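Local coordinates for uncharacterized protein (Bacteroides uniformis, PDB 4K61) that is of unknown function but belongs to the DUF2874, putative beta-lactamase-inhibitor-like (PepSY-like) family, at residues 10-15 with 31-36; 97-102 with 132-137. All coordinates share one frame; numbering follows the deposited sequence.

Interaction 1: 10-15 with 31-36; sequences AALKKM and YVADFL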
loop_
_atom_site.group_PDB
_atom_site.type_symbol
_atom_site.label_atom_id
_atom_site.label_comp_id
_atom_site.label_asym_id
_atom_site.label_seq_id
_atom_site.Cartn_x
_atom_site.Cartn_y
_atom_site.Cartn_z
ATOM N N ALA A 10 -20.261 -2.711 6.501
ATOM C CA ALA A 10 -20.359 -3.698 7.603
ATOM C C ALA A 10 -19.132 -4.610 7.654
ATOM O O ALA A 10 -18.633 -4.957 8.748
ATOM C CB ALA A 10 -21.622 -4.534 7.474
ATOM N N ALA A 11 -18.616 -4.971 6.495
ATOM C CA ALA A 11 -17.408 -5.823 6.446
ATOM C C ALA A 11 -16.189 -5.129 7.038
ATOM O O ALA A 11 -15.406 -5.766 7.733
ATOM C CB ALA A 11 -17.098 -6.263 5.038
ATOM N N LEU A 12 -16.051 -3.809 6.806
ATOM C CA LEU A 12 -14.961 -3.039 7.399
ATOM C C LEU A 12 -15.127 -2.953 8.929
ATOM O O LEU A 12 -14.161 -3.178 9.674
ATOM C CB LEU A 12 -14.908 -1.609 6.845
ATOM C CG LEU A 12 -13.806 -0.706 7.442
ATOM C CD1 LEU A 12 -12.417 -1.246 7.106
ATOM C CD2 LEU A 12 -13.963 0.720 6.952
ATOM N N LYS A 13 -16.348 -2.690 9.383
ATOM C CA LYS A 13 -16.644 -2.558 10.809
ATOM C C LYS A 13 -16.369 -3.885 11.534
ATOM O O LYS A 13 -15.867 -3.908 12.654
ATOM C CB LYS A 13 -18.082 -2.085 11.006
ATOM C CG LYS A 13 -18.404 -1.591 12.402
ATOM C CD LYS A 13 -19.588 -0.639 12.383
ATOM C CE LYS A 13 -19.784 0.087 13.683
ATOM N NZ LYS A 13 -20.593 -0.736 14.617
ATOM N N LYS A 14 -16.639 -4.996 10.874
ATOM C CA LYS A 14 -16.270 -6.299 11.423
ATOM C C LYS A 14 -14.752 -6.506 11.598
ATOM O O LYS A 14 -14.309 -7.029 12.630
ATOM C CB LYS A 14 -16.873 -7.387 10.536
ATOM C CG LYS A 14 -16.671 -8.813 11.009
ATOM C CD LYS A 14 -17.547 -9.742 10.176
ATOM C CE LYS A 14 -17.002 -11.156 10.129
ATOM N NZ LYS A 14 -17.225 -11.849 11.428
HETATM N N MSE A 15 -13.950 -6.110 10.607
HETATM C CA MSE A 15 -12.478 -6.223 10.678
HETATM C C MSE A 15 -11.936 -5.272 11.721
HETATM O O MSE A 15 -11.010 -5.581 12.420
HETATM C CB MSE A 15 -11.825 -5.863 9.327
HETATM C CG MSE A 15 -11.929 -6.950 8.274
HETATM SE SE MSE A 15 -11.305 -6.114 6.577
HETATM C CE MSE A 15 -9.394 -6.300 6.848
ATOM N N TYR A 31 -14.025 -1.005 -3.675
ATOM C CA TYR A 31 -14.286 0.069 -2.734
ATOM C C TYR A 31 -13.073 0.168 -1.861
ATOM O O TYR A 31 -12.563 -0.846 -1.374
ATOM C CB TYR A 31 -15.483 -0.274 -1.864
ATOM C CG TYR A 31 -16.721 -0.503 -2.654
ATOM C CD1 TYR A 31 -17.529 0.569 -3.075
ATOM C CD2 TYR A 31 -17.093 -1.779 -3.034
ATOM C CE1 TYR A 31 -18.639 0.359 -3.829
ATOM C CE2 TYR A 31 -18.205 -1.988 -3.793
ATOM C CZ TYR A 31 -18.984 -0.921 -4.184
ATOM O OH TYR A 31 -20.102 -1.125 -4.929
ATOM N N VAL A 32 -12.640 1.396 -1.597
ATOM C CA VAL A 32 -11.475 1.589 -0.749
ATOM C C VAL A 32 -11.870 2.422 0.445
ATOM O O VAL A 32 -12.407 3.533 0.302
ATOM C CB VAL A 32 -10.324 2.277 -1.515
ATOM C CG1 VAL A 32 -9.117 2.470 -0.588
ATOM C CG2 VAL A 32 -9.966 1.475 -2.767
ATOM N N ALA A 33 -11.615 1.853 1.636
ATOM C CA ALA A 33 -11.760 2.545 2.899
ATOM C C ALA A 33 -10.436 3.088 3.333
ATOM O O ALA A 33 -9.441 2.369 3.348
ATOM C CB ALA A 33 -12.299 1.615 3.975
ATOM N N ASP A 34 -10.422 4.378 3.665
ATOM C CA ASP A 34 -9.245 5.036 4.173
ATOM C C ASP A 34 -9.566 5.556 5.559
ATOM O O ASP A 34 -10.535 6.287 5.778
ATOM C CB ASP A 34 -8.802 6.200 3.288
ATOM C CG ASP A 34 -7.570 6.840 3.815
ATOM O OD1 ASP A 34 -6.516 6.151 3.825
ATOM O OD2 ASP A 34 -7.642 7.983 4.273
ATOM N N PHE A 35 -8.712 5.187 6.490
ATOM C CA PHE A 35 -8.958 5.477 7.887
ATOM C C PHE A 35 -7.679 5.342 8.667
ATOM O O PHE A 35 -6.708 4.736 8.224
ATOM C CB PHE A 35 -10.039 4.545 8.476
ATOM C CG PHE A 35 -9.731 3.080 8.330
ATOM C CD1 PHE A 35 -9.992 2.437 7.156
ATOM C CD2 PHE A 35 -9.148 2.367 9.346
ATOM C CE1 PHE A 35 -9.701 1.087 7.010
ATOM C CE2 PHE A 35 -8.863 1.011 9.224
ATOM C CZ PHE A 35 -9.135 0.370 8.047
ATOM N N LEU A 36 -7.694 5.920 9.849
ATOM C CA LEU A 36 -6.582 5.811 10.755
ATOM C C LEU A 36 -6.677 4.602 11.670
ATOM O O LEU A 36 -7.734 4.331 12.224
ATOM C CB LEU A 36 -6.583 7.094 11.590
ATOM C CG LEU A 36 -5.322 7.910 11.624
ATOM C CD1 LEU A 36 -4.763 8.053 10.212
ATOM C CD2 LEU A 36 -5.671 9.243 12.258
#
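The F35 ring is the flat group of this contact, and L12 meets it obliquely at the CE1-CZ corner. L12 CD1 lies 3.6 Å from F35 CE1 and 3.8 Å from F35 CZ, so one methyl straddles that ring bond; Y16 also meets the ring, with the two planes at about 55°. The other branch of the leucine is used separately, its CD2 resting on the A33 methyl CB at 3.5 Å. L12 thus forks over two alternate residues of strand 31-36, A33 and F35; the intervening D34 starts out on the far side, and its OD1 forms a salt bridge with K43 NZ. L12 has its CG trans to the amide nitrogen (chi1 179°), which extends the side chain toward the strand, whereas F35 holds its ring between backbone N and carbonyl carbon (chi1 56°), which sends the ring out from the strand toward L12. The leucine and phenylalanine side chains slide past one another in opposite directions. V22, W24 and F46 close round the same leucine from the adjoining loop and strands. Because all three touching residues are buried and every touch is carbon on carbon, this part of the helix meets the strand through apolar contact alone.

Interaction 2: 97-102 with 132-137; sequences IVAVEV and NPLGAA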
loop_
_atom_site.group_PDB
_atom_site.type_symbol
_atom_site.label_atom_id
_atom_site.label_comp_id
_atom_site.label_asym_id
_atom_site.label_seq_id
_atom_site.Cartn_x
_atom_site.Cartn_y
_atom_site.Cartn_z
ATOM N N ILE A 97 4.094 -7.601 1.131
ATOM C CA ILE A 97 5.072 -6.861 0.326
ATOM C C ILE A 97 5.387 -5.552 1.011
ATOM O O ILE A 97 4.464 -4.880 1.507
ATOM C CB ILE A 97 4.507 -6.582 -1.086
ATOM C CG1 ILE A 97 4.365 -7.883 -1.869
ATOM C CG2 ILE A 97 5.380 -5.577 -1.840
ATOM C CD1 ILE A 97 3.576 -7.689 -3.159
ATOM N N VAL A 98 6.671 -5.153 1.031
ATOM C CA VAL A 98 7.033 -3.778 1.363
ATOM C C VAL A 98 7.206 -3.002 0.048
ATOM O O VAL A 98 8.076 -3.342 -0.759
ATOM C CB VAL A 98 8.336 -3.648 2.170
ATOM C CG1 VAL A 98 8.581 -2.206 2.582
ATOM C CG2 VAL A 98 8.303 -4.528 3.403
ATOM N N ALA A 99 6.378 -1.986 -0.167
ATOM C CA ALA A 99 6.456 -1.187 -1.375
ATOM C C ALA A 99 7.169 0.122 -1.034
ATOM O O ALA A 99 6.744 0.892 -0.134
ATOM C CB ALA A 99 5.084 -0.917 -1.937
ATOM N N VAL A 100 8.287 0.362 -1.710
ATOM C CA VAL A 100 9.075 1.576 -1.458
ATOM C C VAL A 100 9.065 2.449 -2.707
ATOM O O VAL A 100 9.339 1.966 -3.805
ATOM C CB VAL A 100 10.528 1.236 -1.126
ATOM C CG1 VAL A 100 11.306 2.514 -0.935
ATOM C CG2 VAL A 100 10.584 0.342 0.098
ATOM N N GLU A 101 8.732 3.730 -2.545
ATOM C CA GLU A 101 8.808 4.673 -3.660
ATOM C C GLU A 101 9.951 5.640 -3.429
ATOM O O GLU A 101 10.056 6.221 -2.342
ATOM C CB GLU A 101 7.510 5.445 -3.871
ATOM C CG GLU A 101 7.569 6.227 -5.176
ATOM C CD GLU A 101 6.205 6.641 -5.727
ATOM O OE1 GLU A 101 5.194 5.965 -5.414
ATOM O OE2 GLU A 101 6.164 7.607 -6.531
ATOM N N VAL A 102 10.797 5.801 -4.451
ATOM C CA VAL A 102 11.909 6.744 -4.385
ATOM C C VAL A 102 11.831 7.770 -5.502
ATOM O O VAL A 102 11.419 7.430 -6.619
ATOM C CB VAL A 102 13.269 6.045 -4.461
ATOM C CG1 VAL A 102 13.453 5.133 -3.268
ATOM C CG2 VAL A 102 13.433 5.247 -5.748
ATOM N N ASN A 132 -1.761 6.177 -10.061
ATOM C CA ASN A 132 -2.088 5.589 -8.750
ATOM C C ASN A 132 -1.250 4.333 -8.517
ATOM O O ASN A 132 -1.764 3.216 -8.552
ATOM C CB ASN A 132 -3.591 5.296 -8.696
ATOM C CG ASN A 132 -4.064 4.852 -7.322
ATOM O OD1 ASN A 132 -3.485 5.217 -6.294
ATOM N ND2 ASN A 132 -5.132 4.066 -7.301
ATOM N N PRO A 133 0.066 4.515 -8.335
ATOM C CA PRO A 133 1.009 3.379 -8.304
ATOM C C PRO A 133 0.776 2.334 -7.198
ATOM O O PRO A 133 1.136 1.162 -7.392
ATOM C CB PRO A 133 2.370 4.048 -8.137
ATOM C CG PRO A 133 2.092 5.397 -7.610
ATOM C CD PRO A 133 0.740 5.799 -8.098
ATOM N N LEU A 134 0.155 2.735 -6.093
ATOM C CA LEU A 134 -0.231 1.761 -5.047
ATOM C C LEU A 134 -1.651 1.260 -5.195
ATOM O O LEU A 134 -2.124 0.456 -4.386
ATOM C CB LEU A 134 -0.082 2.364 -3.653
ATOM C CG LEU A 134 1.364 2.555 -3.230
ATOM C CD1 LEU A 134 1.386 3.397 -1.982
ATOM C CD2 LEU A 134 2.056 1.215 -3.031
ATOM N N GLY A 135 -2.317 1.670 -6.275
ATOM C CA GLY A 135 -3.642 1.182 -6.563
ATOM C C GLY A 135 -3.698 -0.291 -6.882
ATOM O O GLY A 135 -2.690 -0.962 -7.077
ATOM N N ALA A 136 -4.928 -0.772 -7.010
ATOM C CA ALA A 136 -5.238 -2.189 -7.230
ATOM C C ALA A 136 -4.572 -2.830 -8.463
ATOM O O ALA A 136 -4.263 -4.037 -8.465
ATOM C CB ALA A 136 -6.753 -2.334 -7.331
ATOM N N ALA A 137 -4.397 -2.041 -9.519
ATOM C CA ALA A 137 -3.837 -2.543 -10.784
ATOM C C ALA A 137 -2.422 -3.110 -10.597
ATOM O O ALA A 137 -2.026 -4.054 -11.286
ATOM C CB ALA A 137 -3.832 -1.432 -11.822
#
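L134 swings its CG anti to the carbonyl carbon (chi1 -71°) and so carries a methyl to A99. Although the leucine leaves the backbone beside the strand, this rotamer brings L134 CD2 within 3.9 Å of A99 CB. Two residues along, in the modelled conformer of E101, OE1 approaches P133 CG at 3.8 Å, the glutamate chain crossing the proline at about a right angle; as E101 adopts a second conformer, this touch is less certain. P133 and L134 are the central residues of a type I turn from N132 to G135, closed by a 2.8 Å bond from G135 N to N132 O, which places P133 facing the strand and L134 where its rotamer can reach A99. The carbonyls of the turn are also gripped: P133 O is hydrogen-bonded to Q112 NE2 and T138 OG1, and L134 O to Q56 NE2. L134 further rests on N85, T87 and Q112 of the flanking strands. V98 and V100, on the other side of strand 97-103, meet helix 67-75. The arrangement is that of a C-terminal turn folded back across one face of an antiparallel sheet whose opposite face carries a helix.

Interactions 1 and 2 share one eight-stranded antiparallel sheet but use distant parts of it: strand 30-37 is second in the order and strand 97-103 sixth. Their centres lie 20 Å apart and their nearest atoms about 7 Å, so the two do not touch. Along the chain they follow in series, the first joining the N-terminal helix to an early strand, the second bringing the C-terminal segment back to a late one. The first is buried and wholly apolar; the second is partly buried and, in one conformer at least, includes a carboxylate. A further tie runs from the C-terminal segment towards the first half of the sheet: A136 N bonds to D27 OD2 at the end of edge strand 23-27, which pairs with strand 30-37.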